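Local coordinates for DUF1214 domain-containing protein (Burkholderia cenocepacia, PDB 6ANS), which is of unknown function but carries two DUF1214 sequence regions in a chain with several small beta-sheets, with a sodium ion bound in the crystal, at residues A[105-110]-A[305-310]. Sequence-based numbering, arbitrary orientation.
Sequences DNPDNL and NVQLNN
The side-chain nitrogen of Asn305 is shared by two oxygens of segment 105-110, Asp108 OD2 and Asn106 OD1. That segment makes an Asx turn and a type I beta turn, both starting at Asn106 and leading into strand 109-115, and the turn packs against strand 303-309 of another antiparallel sheet. The side-chain bonds between them thus tie two of the chain's sheets together in its interior. Asn305 ND2 reaches Asp108 OD2 at 3.1 Å in a nearly straight bond (162°), with the carboxylate oxygen close to the amide plane but met on its anti side, from out of the carboxylate plane. The bond from Asn305 ND2 to Asn106 OD1 is shorter, 2.8 Å, but bent and weak, and the two amides are turned well away from coplanar. With CG anti to its backbone nitrogen (chi1 -170°), Asn106 also places OD1 to accept from Asp108 N at 2.9 Å, the bond that closes the Asx turn. Outside the two segments, Asn326 also donates to Asp108 OD2, while Arg366 donates to both Asn305 OD1 and Gln307 OE1 and so fixes which way these two amides are flipped. Two residues along the strand, Gln307 extends beyond CG toward the start of the segment, its OE1 lying 3.3 Å from Pro107 CD. Its NE2 bonds to Asp105 O at 2.7 Å, standing above the carbonyl plane. Gln307 NE2 is held as well by its own strand: Asn309 OD1 lies 2.7 Å from it, almost in the amide plane, in a bond of 173°.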
loop_
_atom_site.group_PDB
_atom_site.type_symbol
_atom_site.label_atom_id
_atom_site.label_comp_id
_atom_site.label_asym_id
_atom_site.label_seq_id
_atom_site.Cartn_x
_atom_site.Cartn_y
_atom_site.Cartn_z
ATOM N N ASP A 105 -0.149 -13.449 10.474
ATOM C CA ASP A 105 -1.290 -12.793 9.847
ATOM C C ASP A 105 -2.324 -13.831 9.443
ATOM O O ASP A 105 -1.980 -14.858 8.861
ATOM C CB ASP A 105 -0.844 -12.004 8.614
ATOM C CG ASP A 105 -0.107 -12.881 7.593
ATOM O OD1 ASP A 105 0.964 -13.416 7.950
ATOM O OD2 ASP A 105 -0.606 -13.061 6.452
ATOM N N ASN A 106 -3.583 -13.581 9.803
ATOM C CA ASN A 106 -4.663 -14.498 9.469
ATOM C C ASN A 106 -5.058 -14.321 8.009
ATOM O O ASN A 106 -5.635 -13.287 7.653
ATOM C CB ASN A 106 -5.871 -14.258 10.372
ATOM C CG ASN A 106 -6.929 -15.344 10.224
ATOM O OD1 ASN A 106 -6.937 -16.089 9.242
ATOM N ND2 ASN A 106 -7.806 -15.461 11.229
ATOM N N PRO A 107 -4.809 -15.307 7.144
ATOM C CA PRO A 107 -5.162 -15.131 5.723
ATOM C C PRO A 107 -6.659 -14.953 5.511
ATOM O O PRO A 107 -7.059 -14.325 4.529
ATOM C CB PRO A 107 -4.647 -16.419 5.062
ATOM C CG PRO A 107 -3.645 -16.990 6.029
ATOM C CD PRO A 107 -4.185 -16.619 7.398
ATOM N N ASP A 108 -7.497 -15.422 6.433
ATOM C CA ASP A 108 -8.945 -15.281 6.313
ATOM C C ASP A 108 -9.462 -13.956 6.833
ATOM O O ASP A 108 -10.683 -13.769 6.897
ATOM C CB ASP A 108 -9.645 -16.419 7.053
ATOM C CG ASP A 108 -9.334 -17.751 6.443
ATOM O OD1 ASP A 108 -9.308 -17.819 5.189
ATOM O OD2 ASP A 108 -9.059 -18.700 7.198
ATOM N N ASN A 109 -8.573 -13.038 7.189
ATOM C CA ASN A 109 -8.954 -11.754 7.746
ATOM C C ASN A 109 -8.776 -10.642 6.723
ATOM O O ASN A 109 -7.803 -10.621 5.966
ATOM C CB ASN A 109 -8.102 -11.409 8.975
ATOM C CG ASN A 109 -8.592 -12.060 10.250
ATOM O OD1 ASN A 109 -9.474 -12.920 10.224
ATOM N ND2 ASN A 109 -7.986 -11.669 11.393
ATOM N N LEU A 110 -9.704 -9.695 6.758
ATOM C CA LEU A 110 -9.461 -8.317 6.358
ATOM C C LEU A 110 -9.104 -7.550 7.629
ATOM O O LEU A 110 -9.928 -7.436 8.543
ATOM C CB LEU A 110 -10.689 -7.701 5.695
ATOM C CG LEU A 110 -10.586 -6.222 5.289
ATOM C CD1 LEU A 110 -9.400 -5.979 4.407
ATOM C CD2 LEU A 110 -11.878 -5.715 4.627
ATOM N N ASN A 305 -9.177 -21.949 12.287
ATOM C CA ASN A 305 -8.355 -22.206 11.117
ATOM C C ASN A 305 -6.969 -22.619 11.579
ATOM O O ASN A 305 -6.656 -22.611 12.774
ATOM C CB ASN A 305 -8.319 -21.000 10.157
ATOM C CG ASN A 305 -7.514 -19.790 10.689
ATOM O OD1 ASN A 305 -7.066 -19.736 11.846
ATOM N ND2 ASN A 305 -7.391 -18.781 9.834
ATOM N N VAL A 306 -6.152 -23.007 10.607
ATOM C CA VAL A 306 -4.741 -23.288 10.822
ATOM C C VAL A 306 -3.996 -22.819 9.578
ATOM O O VAL A 306 -4.471 -23.001 8.451
ATOM C CB VAL A 306 -4.496 -24.782 11.116
ATOM C CG1 VAL A 306 -5.033 -25.656 9.981
ATOM C CG2 VAL A 306 -3.010 -25.038 11.376
ATOM N N GLN A 307 -2.847 -22.179 9.777
ATOM C CA GLN A 307 -2.118 -21.586 8.671
ATOM C C GLN A 307 -0.649 -21.963 8.749
ATOM O O GLN A 307 -0.099 -22.147 9.838
ATOM C CB GLN A 307 -2.243 -20.063 8.680
ATOM C CG GLN A 307 -1.603 -19.411 9.920
ATOM C CD GLN A 307 -1.783 -17.905 9.933
ATOM O OE1 GLN A 307 -2.847 -17.412 10.295
ATOM N NE2 GLN A 307 -0.739 -17.167 9.539
ATOM N N LEU A 308 -0.011 -22.036 7.585
ATOM C CA LEU A 308 1.408 -22.329 7.494
ATOM C C LEU A 308 2.154 -21.032 7.181
ATOM O O LEU A 308 1.715 -20.258 6.327
ATOM C CB LEU A 308 1.671 -23.396 6.432
ATOM C CG LEU A 308 2.962 -24.201 6.652
ATOM C CD1 LEU A 308 2.840 -25.030 7.938
ATOM C CD2 LEU A 308 3.284 -25.093 5.451
ATOM N N ASN A 309 3.249 -20.784 7.907
ATOM C CA ASN A 309 4.032 -19.553 7.813
ATOM C C ASN A 309 5.493 -19.862 7.529
ATOM O O ASN A 309 5.962 -20.979 7.754
ATOM C CB ASN A 309 4.003 -18.716 9.112
ATOM C CG ASN A 309 2.600 -18.551 9.687
ATOM O OD1 ASN A 309 1.620 -18.433 8.949
ATOM N ND2 ASN A 309 2.512 -18.483 11.019
ATOM N N ASN A 310 6.240 -18.835 7.105
ATOM C CA ASN A 310 7.691 -18.966 7.101
ATOM C C ASN A 310 8.240 -18.684 8.501
ATOM O O ASN A 310 7.490 -18.469 9.459
ATOM C CB ASN A 310 8.325 -18.064 6.039
ATOM C CG ASN A 310 8.138 -16.580 6.306
ATOM O OD1 ASN A 310 7.703 -16.145 7.384
ATOM N ND2 ASN A 310 8.472 -15.787 5.302
#